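Local coordinates for pyridoxamine 5'-phosphate oxidase family protein (Corynebacterium diphtheriae NCTC 13129, PDB 3CP3), which is of unknown function but belongs to the pyridoxamine 5'-phosphate oxidase family, whose members typically bind flavin between two paired subunits, at the interface of chains A and B. Sequence-based numbering; all coordinates share one arbitrary frame. Chains: chain A/B, Uncharacterized protein.

The interface of chains A and B. Residues chain A 33, 78, 80, 93; chain B 33, 40-42.
B:Ile42 pushes its side chain among A:Val93, A:Glu80, A:Leu78 and A:Val33 in a two-fold symmetric interface, probably the dimer usual among split-barrel proteins of the pyridoxamine 5'-phosphate oxidase family. The branch methyl CG2 meets A:Val93 CG2 at 3.7 Å and also touches A:Glu80 and CD1 of A:Leu78, whereas the terminal CD1 extends past A:Glu80 to A:Val33 CG2. With CG1 anti to the backbone N (chi1 176°), the extended chain brings CD1 against both A:Glu80 CB and A:Val33 CG2; chain A hides 62 Å² of B:Ile42, the largest area in this patch. A:Glu80 offers its aliphatic part, CG lying 3.9 Å from B:Ile42 CG2; a bend at chi2 (-97°) takes CD out of the extended course, leaving CB and CG against B:Ile42 and the carboxylate oxygens farther from it.

A:Leu78, two residues before A:Glu80 on strand 76-83, crosses B:Leu40 at a slant. Its CD1 packs 3.6 Å from B:Leu40 CB and continues over the backbone to B:Asp41 CA, covering the start of strand 39-50. B:Leu40 CD1 in turn reaches A:Val33 CG1 at 3.9 Å. Close by, the two copies of Val33 meet tip to tip, A:Val33 CG1 and B:Val33 CG1 being 4.0 Å apart, a self-pairing in keeping with the two-fold symmetry.

Behind the contact, B:Asp41 OD1 accepts a hydrogen bond from B:Ile42 N (2.8 Å), which arrives from well above the carboxylate plane. This bond probably helps to steady the backbone from which B:Ile42 projects, and it leaves OD1 alongside the methyls of A:Val93. On chain A, strand 76-83 lies between 29-36 and 89-100, so A:Val33, A:Leu78 and A:Val93 are presented from adjacent strands.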
ATOM      1  N   VAL A  33      -2.268   5.925   1.925  1.00 27.82           N
ATOM      2  CA  VAL A  33      -1.925   6.439   0.644  1.00 29.42           C
ATOM      3  C   VAL A  33      -2.374   7.877   0.587  1.00 29.52           C
ATOM      4  O   VAL A  33      -3.574   8.171   0.772  1.00 28.82           O
ATOM      5  CB  VAL A  33      -2.609   5.641  -0.500  1.00 29.42           C
ATOM      6  CG1 VAL A  33      -2.214   6.220  -1.824  1.00 30.84           C
ATOM      7  CG2 VAL A  33      -2.199   4.146  -0.400  1.00 30.30           C
ATOM      8  N   LEU A  78      -6.370   6.846   1.206  1.00 29.26           N
ATOM      9  CA  LEU A  78      -6.785   5.480   1.371  1.00 27.21           C
ATOM     10  C   LEU A  78      -5.987   4.914   2.496  1.00 28.52           C
ATOM     11  O   LEU A  78      -4.869   5.373   2.752  1.00 28.71           O
ATOM     12  CB  LEU A  78      -6.381   4.625   0.138  1.00 27.74           C
ATOM     13  CG  LEU A  78      -6.790   5.017  -1.236  1.00 29.43           C
ATOM     14  CD1 LEU A  78      -6.183   3.960  -2.205  1.00 28.12           C
ATOM     15  CD2 LEU A  78      -8.344   5.107  -1.338  1.00 31.92           C
ATOM     16  N   GLU A  80      -4.880   0.946   3.850  1.00 29.49           N
ATOM     17  CA  GLU A  80      -4.888  -0.407   3.410  1.00 28.74           C
ATOM     18  C   GLU A  80      -4.165  -1.334   4.380  1.00 32.60           C
ATOM     19  O   GLU A  80      -3.093  -1.016   4.924  1.00 31.66           O
ATOM     20  CB  GLU A  80      -4.281  -0.547   1.966  1.00 26.86           C
ATOM     21  CG  GLU A  80      -4.489  -1.936   1.318  1.00 28.67           C
ATOM     22  CD  GLU A  80      -3.293  -2.864   1.474  1.00 30.29           C
ATOM     23  OE1 GLU A  80      -2.290  -2.464   2.170  1.00 29.03           O
ATOM     24  OE2 GLU A  80      -3.288  -3.908   0.774  1.00 30.26           O
ATOM     25  N   VAL A  93      -9.314  -2.143   1.945  1.00 30.15           N
ATOM     26  CA  VAL A  93      -9.007  -0.734   1.598  1.00 29.88           C
ATOM     27  C   VAL A  93     -10.104   0.138   2.189  1.00 31.26           C
ATOM     28  O   VAL A  93     -11.338  -0.036   1.890  1.00 29.64           O
ATOM     29  CB  VAL A  93      -8.936  -0.559   0.083  1.00 29.43           C
ATOM     30  CG1 VAL A  93      -8.748   0.993  -0.361  1.00 31.11           C
ATOM     31  CG2 VAL A  93      -7.867  -1.410  -0.487  1.00 28.60           C
TER
ATOM     32  N   VAL B  33      -0.359   0.878  -6.561  1.00 27.82           N
ATOM     33  CA  VAL B  33      -1.302   1.919  -6.341  1.00 29.42           C
ATOM     34  C   VAL B  33      -1.644   2.526  -7.678  1.00 29.52           C
ATOM     35  O   VAL B  33      -0.745   3.014  -8.396  1.00 28.82           O
ATOM     36  CB  VAL B  33      -0.736   3.021  -5.404  1.00 29.42           C
ATOM     37  CG1 VAL B  33      -1.767   4.089  -5.203  1.00 30.84           C
ATOM     38  CG2 VAL B  33      -0.322   2.383  -4.050  1.00 30.30           C
ATOM     39  N   LEU B  40      -8.492   6.608  -6.254  1.00 32.78           N
ATOM     40  CA  LEU B  40      -7.307   5.758  -6.072  1.00 31.72           C
ATOM     41  C   LEU B  40      -7.732   4.354  -5.696  1.00 29.53           C
ATOM     42  O   LEU B  40      -8.796   4.173  -5.078  1.00 27.54           O
ATOM     43  CB  LEU B  40      -6.411   6.310  -4.938  1.00 31.03           C
ATOM     44  CG  LEU B  40      -5.852   7.748  -5.078  1.00 37.85           C
ATOM     45  CD1 LEU B  40      -4.928   8.113  -3.886  1.00 41.82           C
ATOM     46  CD2 LEU B  40      -5.088   7.947  -6.378  1.00 40.26           C
ATOM     47  N   ASP B  41      -6.892   3.373  -6.002  1.00 28.61           N
ATOM     48  CA  ASP B  41      -7.067   2.032  -5.445  1.00 28.16           C
ATOM     49  C   ASP B  41      -5.723   1.428  -5.274  1.00 26.72           C
ATOM     50  O   ASP B  41      -4.716   1.970  -5.747  1.00 25.60           O
ATOM     51  CB  ASP B  41      -7.997   1.156  -6.320  1.00 30.04           C
ATOM     52  CG  ASP B  41      -8.501  -0.120  -5.576  1.00 34.12           C
ATOM     53  OD1 ASP B  41      -8.479  -0.202  -4.317  1.00 30.51           O
ATOM     54  OD2 ASP B  41      -8.881  -1.072  -6.280  1.00 40.33           O
ATOM     55  N   ILE B  42      -5.691   0.336  -4.544  1.00 26.36           N
ATOM     56  CA  ILE B  42      -4.481  -0.323  -4.250  1.00 26.93           C
ATOM     57  C   ILE B  42      -4.768  -1.819  -4.071  1.00 29.30           C
ATOM     58  O   ILE B  42      -5.796  -2.214  -3.486  1.00 27.91           O
ATOM     59  CB  ILE B  42      -3.848   0.254  -2.963  1.00 26.81           C
ATOM     60  CG1 ILE B  42      -2.593  -0.505  -2.586  1.00 26.67           C
ATOM     61  CG2 ILE B  42      -4.863   0.322  -1.822  1.00 26.32           C
ATOM     62  CD1 ILE B  42      -1.959   0.143  -1.299  1.00 25.67           C
TER